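Local coordinates for tudor domain-containing protein 1 (Homo sapiens, PDB 5M9N) that probably acts in the piRNA pathway to silence transposable elements during spermatogenesis, its Tudor domains binding arginine-methylated peptides such as those of Piwi proteins, at residues Glu110-Val115 and Phe123-Leu128. Residues are numbered along the deposited sequence; the frame is centred on the assembly and turned at random.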
loop_
_atom_site.group_PDB
_atom_site.type_symbol
_atom_site.label_atom_id
_atom_site.label_comp_id
_atom_site.label_asym_id
_atom_site.label_seq_id
_atom_site.Cartn_x
_atom_site.Cartn_y
_atom_site.Cartn_z
ATOM N N GLU A 110 -17.466 12.763 13.689
ATOM C CA GLU A 110 -16.898 12.824 15.020
ATOM C C GLU A 110 -16.457 11.479 15.504
ATOM O O GLU A 110 -15.602 11.447 16.355
ATOM C CB GLU A 110 -17.895 13.408 16.028
ATOM C CG GLU A 110 -18.360 14.811 15.658
ATOM C CD GLU A 110 -17.359 15.893 16.002
ATOM O OE1 GLU A 110 -16.196 15.591 16.309
ATOM O OE2 GLU A 110 -17.761 17.092 16.037
ATOM N N GLU A 111 -17.088 10.404 15.037
ATOM C CA GLU A 111 -16.804 9.051 15.504
ATOM C C GLU A 111 -16.243 8.049 14.443
ATOM O O GLU A 111 -16.188 6.868 14.708
ATOM C CB GLU A 111 -18.093 8.496 16.141
ATOM C CG GLU A 111 -18.777 9.482 17.153
ATOM C CD GLU A 111 -17.918 9.822 18.398
ATOM O OE1 GLU A 111 -16.918 9.099 18.678
ATOM O OE2 GLU A 111 -18.245 10.817 19.135
ATOM N N SER A 112 -15.750 8.535 13.306
ATOM C CA SER A 112 -15.330 7.674 12.202
ATOM C C SER A 112 -14.161 8.325 11.474
ATOM O O SER A 112 -14.038 9.545 11.477
ATOM C CB SER A 112 -16.510 7.348 11.265
ATOM O OG SER A 112 -16.967 8.485 10.571
ATOM N N VAL A 113 -13.239 7.508 10.957
ATOM C CA VAL A 113 -12.003 8.027 10.363
ATOM C C VAL A 113 -11.707 7.349 9.028
ATOM O O VAL A 113 -11.886 6.135 8.932
ATOM C CB VAL A 113 -10.857 7.792 11.336
ATOM C CG1 VAL A 113 -9.524 8.282 10.823
ATOM C CG2 VAL A 113 -11.104 8.475 12.644
ATOM N N LEU A 114 -11.210 8.104 8.050
ATOM C CA LEU A 114 -10.688 7.547 6.788
ATOM C C LEU A 114 -9.273 7.071 7.083
ATOM O O LEU A 114 -8.483 7.849 7.594
ATOM C CB LEU A 114 -10.704 8.599 5.716
ATOM C CG LEU A 114 -10.117 8.179 4.387
ATOM C CD1 LEU A 114 -10.960 7.095 3.751
ATOM C CD2 LEU A 114 -10.006 9.387 3.487
ATOM N N VAL A 115 -9.000 5.765 6.897
ATOM C CA VAL A 115 -7.668 5.258 7.177
ATOM C C VAL A 115 -7.060 4.566 5.926
ATOM O O VAL A 115 -7.806 4.010 5.150
ATOM C CB VAL A 115 -7.603 4.267 8.367
ATOM C CG1 VAL A 115 -8.107 4.917 9.684
ATOM C CG2 VAL A 115 -8.325 2.935 8.081
ATOM N N PHE A 123 -7.809 1.438 1.571
ATOM C CA PHE A 123 -8.318 2.416 2.508
ATOM C C PHE A 123 -9.788 2.121 2.820
ATOM O O PHE A 123 -10.452 1.437 2.086
ATOM C CB PHE A 123 -8.084 3.819 1.967
ATOM C CG PHE A 123 -8.978 4.176 0.809
ATOM C CD1 PHE A 123 -10.321 4.557 1.028
ATOM C CD2 PHE A 123 -8.495 4.116 -0.494
ATOM C CE1 PHE A 123 -11.167 4.785 -0.017
ATOM C CE2 PHE A 123 -9.346 4.378 -1.564
ATOM C CZ PHE A 123 -10.672 4.758 -1.321
ATOM N N GLU A 124 -10.294 2.617 3.948
ATOM C CA GLU A 124 -11.718 2.599 4.246
ATOM C C GLU A 124 -12.040 3.594 5.365
ATOM O O GLU A 124 -11.140 4.167 5.940
ATOM C CB GLU A 124 -12.237 1.232 4.663
ATOM C CG GLU A 124 -11.649 0.652 5.922
ATOM C CD GLU A 124 -12.070 -0.826 6.116
ATOM O OE1 GLU A 124 -13.126 -1.231 5.601
ATOM O OE2 GLU A 124 -11.358 -1.536 6.812
ATOM N N ILE A 125 -13.322 3.725 5.651
ATOM C CA ILE A 125 -13.796 4.538 6.768
ATOM C C ILE A 125 -14.267 3.629 7.863
ATOM O O ILE A 125 -15.065 2.738 7.629
ATOM C CB ILE A 125 -14.904 5.508 6.309
ATOM C CG1 ILE A 125 -14.281 6.524 5.376
ATOM C CG2 ILE A 125 -15.538 6.227 7.511
ATOM C CD1 ILE A 125 -15.327 7.285 4.580
ATOM N N LEU A 126 -13.737 3.843 9.049
ATOM C CA LEU A 126 -13.970 2.991 10.185
ATOM C C LEU A 126 -14.462 3.799 11.386
ATOM O O LEU A 126 -13.959 4.883 11.658
ATOM C CB LEU A 126 -12.691 2.291 10.594
ATOM C CG LEU A 126 -12.136 1.281 9.586
ATOM C CD1 LEU A 126 -10.890 0.634 10.167
ATOM C CD2 LEU A 126 -13.163 0.209 9.298
ATOM N N SER A 127 -15.409 3.192 12.093
ATOM C CA SER A 127 -15.693 3.533 13.460
ATOM C C SER A 127 -14.415 3.635 14.302
ATOM O O SER A 127 -13.521 2.775 14.202
ATOM C CB SER A 127 -16.595 2.438 14.026
ATOM O OG SER A 127 -16.863 2.700 15.387
ATOM N N LEU A 128 -14.337 4.635 15.177
ATOM C CA LEU A 128 -13.269 4.706 16.200
ATOM C C LEU A 128 -13.114 3.449 17.073
ATOM O O LEU A 128 -12.012 3.167 17.572
ATOM C CB LEU A 128 -13.440 5.948 17.097
ATOM C CG LEU A 128 -13.302 7.329 16.462
ATOM C CD1 LEU A 128 -13.564 8.406 17.504
ATOM C CD2 LEU A 128 -11.933 7.567 15.933
#
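V113 and L128 meet at the open end of the hairpin of strands 112-117 and 123-127: V113 CG2 lies 3.5 Å from L128 CD2, the two side chains crossing at about a right angle. CG of L128 stands anti to its carbonyl carbon (chi1 -65°) and sits 3.4 Å from E111 O, the same oxygen that accepts L128 N in a nearly straight bond (168° at the hydrogen). The other methyl, CD1, packs against OE1 of E111; the two methyls thus meet different residues. Further along this face, V115 CG2 reaches L126 CD1 at 4.0 Å, again with the chains crossed. V113 and V115 both also touch L131, and V113 meets V104 and Y107, which makes this the buried side of the Tudor barrel.

The other face carries S112, L114 and I125. L114 turns its CG anti to the backbone N (chi1 177°); its CD1 rests 3.7 Å from I125 CG1 and also touches F123 CD1, lying obliquely to that ring. I125 CG2 points the other way along the strand, to S112 CB at 4.0 Å. S112 OG is hydrogen-bonded to S109 OG.

Between the faces, V113 and L126 exchange two backbone bonds, as do V115 and E124; V115 N to E124 O is 2.8 Å, whereas the return bond from E124 N to V115 O is longer. E124 OE2 bonds Y117 OH at the end of the partner strand, and OE1 reaches S94 OG outside the hairpin. Backbone pairing thus fixes the register of two strands within the five-stranded antiparallel sheet of Tudor 2, while aliphatic contacts pack its inner side and the E124 carboxylate, held by two hydroxyls, links strand 123-127 both to its hairpin partner and to S94, which precedes strand 99-109.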